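Local coordinates for protein tonb-dependent siderophore receptor (Acinetobacter baumannii, PDB 5FP1) that probably takes up iron across the outer membrane by binding iron-chelating siderophores, and may bind ferric enterobactin with micromolar affinity, at residues T40-S45 / G122-M127; S483-Y488 / T539-R544. One frame throughout, in Å; residues are numbered along the deposited sequence. Where two conformers were deposited one is given.

How the contacts relate
Both contacts are buried and lie on the same side of the chain's centre, their own centres about 10 Å apart. Contact 1 holds together two parts of the plug, the loop leading into strand 43-47 and the turn leading into helix 125-128; contact 2 belongs to the barrel wall, where strands 482-493 and 536-555 flank strand 518-531. The chemistry follows the place: a direct lysine-to-carbonyl bond inside the plug, a water bridge along the inner wall, and detergent on the outer side. The two meet where Pro-41 O accepts a probable hydrogen bond from Ser-487 OG at 2.8 Å and Pro-41 CA packs 3.5 Å from Tyr-485 CD1.

Contact 1 (T40-S45 / G122-M127); sequences TPKSVS and GSASAM
Lys-42 makes the one hydrogen bond between 40-45 and 122-127: its NZ donates to the backbone oxygen Ser-123 O at 2.7 Å. The C=O...N angle is 154°, so NZ comes fairly close to the line of the C=O bond, tilted 24° out of the carbonyl plane. With CG anti to the backbone N and the next two torsions also extended, the chain spans the gap before it bends at chi4, 78°, to bring NZ onto the oxygen.

The nonpolar contacts belong to the same lysine. Its CE sits 3.9 Å from Ala-124 CB, while CD is at the limit of contact with Met-127 SD, 4.5 Å away. Lys-42 therefore runs with its methylenes against the alanine methyl and the thioether, and with its ammonium on the carbonyl of Ser-123.

Bonds of the surrounding frame define the setting. Ala-124 is the N-cap residue of helix 125-128, and Met-127 N returns to Ala-124 O at 3.1 Å. Ser-43 pairs with Lys-121 in the plug sheet, and the side-chain hydroxyl Ser-123 OG bonds to Val-133 O of the plug and to Thr-522 OG1 of the barrel.

If Lys-42 is charged, as is likely, the carbonyl of Ser-123 gives its buried ammonium a polar partner; the bond ties the loop before strand 43-47 to the turn before helix 125-128, alongside the pairing of 43-47 with 114-121.

Contact 2 (S483-Y488 / T539-R544); sequences SIYTSY and TAAIFR. With C8E ((hydroxyethyloxy)tri(ethyloxy)octane), chain C.
Tyr-485 carries its CG between the backbone N and the carbonyl carbon (chi1 70°), and chi2 of 89° sets the ring plane roughly perpendicular to the CA-CB-CG plane. Together these torsions swing the hydroxyl toward Ala-540 and Ala-541, although the CA atoms of Tyr-485 and Ala-541 stay 9.2 Å apart. That spacing fits two strands with a third between them, and strand 518-531 pairs with both.

The polar link runs through water. Water 1 donates to Tyr-485 OH at 2.7 Å and to Ala-540 O at 2.9 Å, lying at the edge of the phenol ring and in its plane; the direct gap from Tyr-485 OH to Ala-540 O is 4.4 Å. The hydroxyl is also hydrogen-bonded to Glu-524 OE2 of the middle strand, so two partners outside its own strand grip one oxygen. The direct contact is slight, a van der Waals touch of Tyr-485 OH on Ala-541 CB at 3.9 Å.

The neighbouring residues of strand 482-493 turn the other way, as side chains alternate along a strand. There Ile-484 CG2 touches the detergent C8E at its C7, 3.7 Å away; the detergent also lies alongside Thr-486 as modelled, though its exact placement there is doubtful. The Tyr-485 side of the strand faces the plug.

Strand 482-493 thus parts two environments in the TonB-dependent receptor barrel: detergent against Ile-484 outside, and within, a tyrosine hydroxyl satisfied by a carboxylate and a water that reaches strand 536-555, one beyond the adjacent strand 518-531.

Contact 1 (T40-S45 / G122-M127)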
loop_
_atom_site.group_PDB
_atom_site.type_symbol
_atom_site.label_atom_id
_atom_site.label_comp_id
_atom_site.label_asym_id
_atom_site.label_seq_id
_atom_site.Cartn_x
_atom_site.Cartn_y
_atom_site.Cartn_z
ATOM N N THR A 40 -0.879 -20.753 -11.077
ATOM C CA THR A 40 -1.912 -20.128 -10.252
ATOM C C THR A 40 -2.797 -19.298 -11.165
ATOM O O THR A 40 -2.295 -18.468 -11.910
ATOM C CB THR A 40 -1.240 -19.275 -9.148
ATOM O OG1 THR A 40 -0.452 -20.125 -8.294
ATOM C CG2 THR A 40 -2.284 -18.511 -8.328
ATOM N N PRO A 41 -4.121 -19.535 -11.145
ATOM C CA PRO A 41 -5.041 -18.849 -12.049
ATOM C C PRO A 41 -5.479 -17.474 -11.505
ATOM O O PRO A 41 -6.670 -17.207 -11.319
ATOM C CB PRO A 41 -6.209 -19.829 -12.149
ATOM C CG PRO A 41 -6.226 -20.486 -10.792
ATOM C CD PRO A 41 -4.800 -20.592 -10.373
ATOM N N LYS A 42 -4.492 -16.621 -11.263
ATOM C CA LYS A 42 -4.703 -15.324 -10.639
ATOM C C LYS A 42 -3.486 -14.492 -10.940
ATOM O O LYS A 42 -2.388 -15.025 -11.061
ATOM C CB LYS A 42 -4.854 -15.503 -9.128
ATOM C CG LYS A 42 -5.554 -14.350 -8.417
ATOM C CD LYS A 42 -5.898 -14.724 -6.983
ATOM C CE LYS A 42 -6.883 -13.731 -6.401
ATOM N NZ LYS A 42 -8.270 -13.996 -6.881
ATOM N N SER A 43 -3.667 -13.183 -11.079
ATOM C CA SER A 43 -2.525 -12.295 -11.305
ATOM C C SER A 43 -1.834 -11.962 -10.006
ATOM O O SER A 43 -2.457 -11.473 -9.055
ATOM C CB SER A 43 -2.973 -11.025 -11.982
ATOM O OG SER A 43 -3.568 -11.309 -13.241
ATOM N N VAL A 44 -0.540 -12.215 -9.974
ATOM C CA VAL A 44 0.299 -11.896 -8.805
ATOM C C VAL A 44 1.611 -11.344 -9.335
ATOM O O VAL A 44 2.208 -11.936 -10.257
ATOM C CB VAL A 44 0.618 -13.147 -7.979
ATOM C CG1 VAL A 44 1.445 -12.793 -6.735
ATOM C CG2 VAL A 44 -0.628 -13.889 -7.577
ATOM N N SER A 45 2.000 -10.161 -8.853
ATOM C CA SER A 45 3.309 -9.580 -9.167
ATOM C C SER A 45 4.163 -9.598 -7.904
ATOM O O SER A 45 3.700 -9.228 -6.818
ATOM C CB SER A 45 3.195 -8.133 -9.616
ATOM O OG SER A 45 2.577 -8.026 -10.892
ATOM N N GLY A 122 -6.743 -8.472 -8.459
ATOM C CA GLY A 122 -8.021 -9.151 -8.528
ATOM C C GLY A 122 -8.621 -9.450 -7.161
ATOM O O GLY A 122 -7.913 -9.605 -6.163
ATOM N N SER A 123 -9.935 -9.575 -7.143
ATOM C CA SER A 123 -10.707 -9.853 -5.940
ATOM C C SER A 123 -10.181 -11.057 -5.212
ATOM O O SER A 123 -9.929 -12.104 -5.815
ATOM C CB SER A 123 -12.173 -10.047 -6.320
ATOM O OG SER A 123 -12.657 -8.888 -6.986
ATOM N N ALA A 124 -9.963 -10.920 -3.906
ATOM C CA ALA A 124 -9.300 -11.997 -3.183
ATOM C C ALA A 124 -9.751 -12.273 -1.764
ATOM O O ALA A 124 -8.934 -12.671 -0.925
ATOM C CB ALA A 124 -7.799 -11.730 -3.212
ATOM N N SER A 125 -11.031 -12.103 -1.466
ATOM C CA SER A 125 -11.494 -12.336 -0.108
ATOM C C SER A 125 -11.338 -13.780 0.337
ATOM O O SER A 125 -11.188 -14.014 1.526
ATOM C CB SER A 125 -12.943 -11.869 0.114
ATOM O OG SER A 125 -13.052 -10.461 0.023
ATOM N N ALA A 126 -11.357 -14.761 -0.572
ATOM C CA ALA A 126 -11.204 -16.146 -0.117
ATOM C C ALA A 126 -9.829 -16.363 0.521
ATOM O O ALA A 126 -9.639 -17.251 1.371
ATOM C CB ALA A 126 -11.451 -17.121 -1.256
ATOM N N MET A 127 -8.851 -15.554 0.101
ATOM C CA MET A 127 -7.506 -15.642 0.626
ATOM C C MET A 127 -7.308 -14.722 1.844
ATOM O O MET A 127 -6.500 -15.016 2.716
ATOM C CB MET A 127 -6.480 -15.272 -0.452
ATOM C CG MET A 127 -6.524 -16.234 -1.616
ATOM S SD MET A 127 -5.151 -15.976 -2.735
ATOM C CE MET A 127 -3.821 -16.677 -1.781
#

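Contact 2 (S483-Y488 / T539-R544)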
loop_
_atom_site.group_PDB
_atom_site.type_symbol
_atom_site.label_atom_id
_atom_site.label_comp_id
_atom_site.label_asym_id
_atom_site.label_seq_id
_atom_site.Cartn_x
_atom_site.Cartn_y
_atom_site.Cartn_z
ATOM N N SER A 483 0.697 -22.225 -19.119
ATOM C CA SER A 483 -0.623 -22.280 -18.510
ATOM C C SER A 483 -1.583 -21.376 -19.249
ATOM O O SER A 483 -1.204 -20.296 -19.711
ATOM C CB SER A 483 -0.577 -21.809 -17.056
ATOM O OG SER A 483 -1.824 -21.218 -16.712
ATOM N N ILE A 484 -2.831 -21.819 -19.350
ATOM C CA ILE A 484 -3.917 -20.975 -19.826
ATOM C C ILE A 484 -5.035 -21.190 -18.847
ATOM O O ILE A 484 -5.334 -22.346 -18.477
ATOM C CB ILE A 484 -4.421 -21.360 -21.240
ATOM C CG1 ILE A 484 -3.270 -21.482 -22.223
ATOM C CG2 ILE A 484 -5.368 -20.294 -21.763
ATOM C CD1 ILE A 484 -3.700 -22.178 -23.512
ATOM N N TYR A 485 -5.650 -20.101 -18.376
ATOM C CA TYR A 485 -6.624 -20.242 -17.317
ATOM C C TYR A 485 -7.782 -19.309 -17.438
ATOM O O TYR A 485 -7.718 -18.296 -18.148
ATOM C CB TYR A 485 -5.953 -20.073 -15.934
ATOM C CG TYR A 485 -5.496 -18.652 -15.658
ATOM C CD1 TYR A 485 -6.354 -17.720 -15.055
ATOM C CD2 TYR A 485 -4.226 -18.239 -16.021
ATOM C CE1 TYR A 485 -5.935 -16.400 -14.809
ATOM C CE2 TYR A 485 -3.792 -16.939 -15.771
ATOM C CZ TYR A 485 -4.651 -16.027 -15.163
ATOM O OH TYR A 485 -4.198 -14.741 -14.981
ATOM N N THR A 486 -8.841 -19.689 -16.731
ATOM C CA THR A 486 -10.030 -18.872 -16.496
ATOM C C THR A 486 -10.302 -18.942 -15.008
ATOM O O THR A 486 -10.241 -20.026 -14.427
ATOM C CB THR A 486 -11.274 -19.466 -17.200
ATOM O OG1 THR A 486 -10.985 -19.700 -18.580
ATOM C CG2 THR A 486 -12.461 -18.519 -17.077
ATOM N N SER A 487 -10.658 -17.819 -14.389
ATOM C CA SER A 487 -11.017 -17.853 -12.980
ATOM C C SER A 487 -12.037 -16.818 -12.586
ATOM O O SER A 487 -12.234 -15.812 -13.257
ATOM C CB SER A 487 -9.765 -17.734 -12.098
ATOM O OG SER A 487 -9.215 -16.436 -12.190
ATOM N N TYR A 488 -12.693 -17.106 -11.485
ATOM C CA TYR A 488 -13.682 -16.231 -10.906
ATOM C C TYR A 488 -13.450 -16.153 -9.400
ATOM O O TYR A 488 -13.249 -17.165 -8.738
ATOM C CB TYR A 488 -15.083 -16.758 -11.204
ATOM C CG TYR A 488 -16.180 -15.930 -10.601
ATOM C CD1 TYR A 488 -16.557 -14.724 -11.156
ATOM C CD2 TYR A 488 -16.802 -16.339 -9.437
ATOM C CE1 TYR A 488 -17.566 -13.956 -10.582
ATOM C CE2 TYR A 488 -17.804 -15.586 -8.858
ATOM C CZ TYR A 488 -18.178 -14.396 -9.432
ATOM O OH TYR A 488 -19.180 -13.654 -8.822
ATOM N N THR A 539 3.606 -13.076 -18.371
ATOM C CA THR A 539 2.212 -13.235 -17.944
ATOM C C THR A 539 1.333 -12.262 -18.739
ATOM O O THR A 539 1.745 -11.150 -19.095
ATOM C CB THR A 539 1.990 -12.953 -16.428
ATOM O OG1 THR A 539 2.315 -11.581 -16.145
ATOM C CG2 THR A 539 2.828 -13.879 -15.527
ATOM N N ALA A 540 0.115 -12.691 -19.017
ATOM C CA ALA A 540 -0.891 -11.848 -19.639
ATOM C C ALA A 540 -2.239 -12.193 -19.043
ATOM O O ALA A 540 -2.521 -13.358 -18.768
ATOM C CB ALA A 540 -0.911 -12.069 -21.138
ATOM N N ALA A 541 -3.087 -11.182 -18.866
ATOM C CA ALA A 541 -4.412 -11.380 -18.314
ATOM C C ALA A 541 -5.361 -10.333 -18.824
ATOM O O ALA A 541 -4.976 -9.160 -19.017
ATOM C CB ALA A 541 -4.353 -11.338 -16.798
ATOM N N ILE A 542 -6.611 -10.755 -19.007
ATOM C CA ILE A 542 -7.704 -9.896 -19.409
ATOM C C ILE A 542 -8.764 -10.148 -18.363
ATOM O O ILE A 542 -8.993 -11.286 -17.978
ATOM C CB ILE A 542 -8.240 -10.290 -20.810
ATOM C CG1 ILE A 542 -7.225 -9.922 -21.875
ATOM C CG2 ILE A 542 -9.574 -9.626 -21.097
ATOM C CD1 ILE A 542 -7.293 -8.466 -22.258
ATOM N N PHE A 543 -9.423 -9.095 -17.889
ATOM C CA PHE A 543 -10.273 -9.236 -16.714
ATOM C C PHE A 543 -11.338 -8.172 -16.642
ATOM O O PHE A 543 -11.216 -7.097 -17.232
ATOM C CB PHE A 543 -9.426 -9.193 -15.430
ATOM C CG PHE A 543 -8.555 -7.973 -15.343
ATOM C CD1 PHE A 543 -9.031 -6.789 -14.823
ATOM C CD2 PHE A 543 -7.258 -8.022 -15.800
ATOM C CE1 PHE A 543 -8.213 -5.666 -14.786
ATOM C CE2 PHE A 543 -6.440 -6.913 -15.779
ATOM C CZ PHE A 543 -6.916 -5.736 -15.262
ATOM N N ARG A 544 -12.388 -8.484 -15.910
ATOM C CA ARG A 544 -13.281 -7.489 -15.358
ATOM C C ARG A 544 -13.272 -7.636 -13.839
ATOM O O ARG A 544 -13.617 -8.698 -13.290
ATOM C CB ARG A 544 -14.694 -7.607 -15.886
ATOM C CG ARG A 544 -15.643 -6.612 -15.203
ATOM C CD ARG A 544 -17.023 -6.619 -15.851
ATOM N NE ARG A 544 -16.905 -6.144 -17.217
ATOM C CZ ARG A 544 -17.814 -6.319 -18.169
ATOM N NH1 ARG A 544 -18.945 -6.937 -17.918
ATOM N NH2 ARG A 544 -17.580 -5.878 -19.378
HETATM C C1 C8E C . -13.981 -22.367 -18.673
HETATM C C2 C8E C . -12.985 -23.478 -18.928
HETATM C C3 C8E C . -11.601 -23.029 -18.516
HETATM C C4 C8E C . -10.532 -23.671 -19.354
HETATM C C5 C8E C . -9.165 -23.090 -19.087
HETATM C C6 C8E C . -9.080 -21.635 -19.478
HETATM C C7 C8E C . -8.731 -21.444 -20.918
HETATM C C8 C8E C . -9.218 -20.082 -21.387
HETATM O O9 C8E C . -10.589 -20.248 -21.758
HETATM C C10 C8E C . -11.352 -19.036 -21.780
HETATM C C11 C8E C . -11.051 -18.251 -23.043
HETATM O O12 C8E C . -9.649 -18.046 -23.154
HETATM C C13 C8E C . -9.343 -17.321 -24.348
HETATM C C14 C8E C . -7.848 -17.047 -24.420
HETATM O O15 C8E C . -7.182 -18.084 -25.141
HETATM C C16 C8E C . -6.830 -17.678 -26.468
HETATM C C17 C8E C . -5.629 -18.469 -26.959
HETATM O O18 C8E C . -4.728 -18.634 -25.869
HETATM O O HOH W 1 -1.814 -14.221 -16.138
#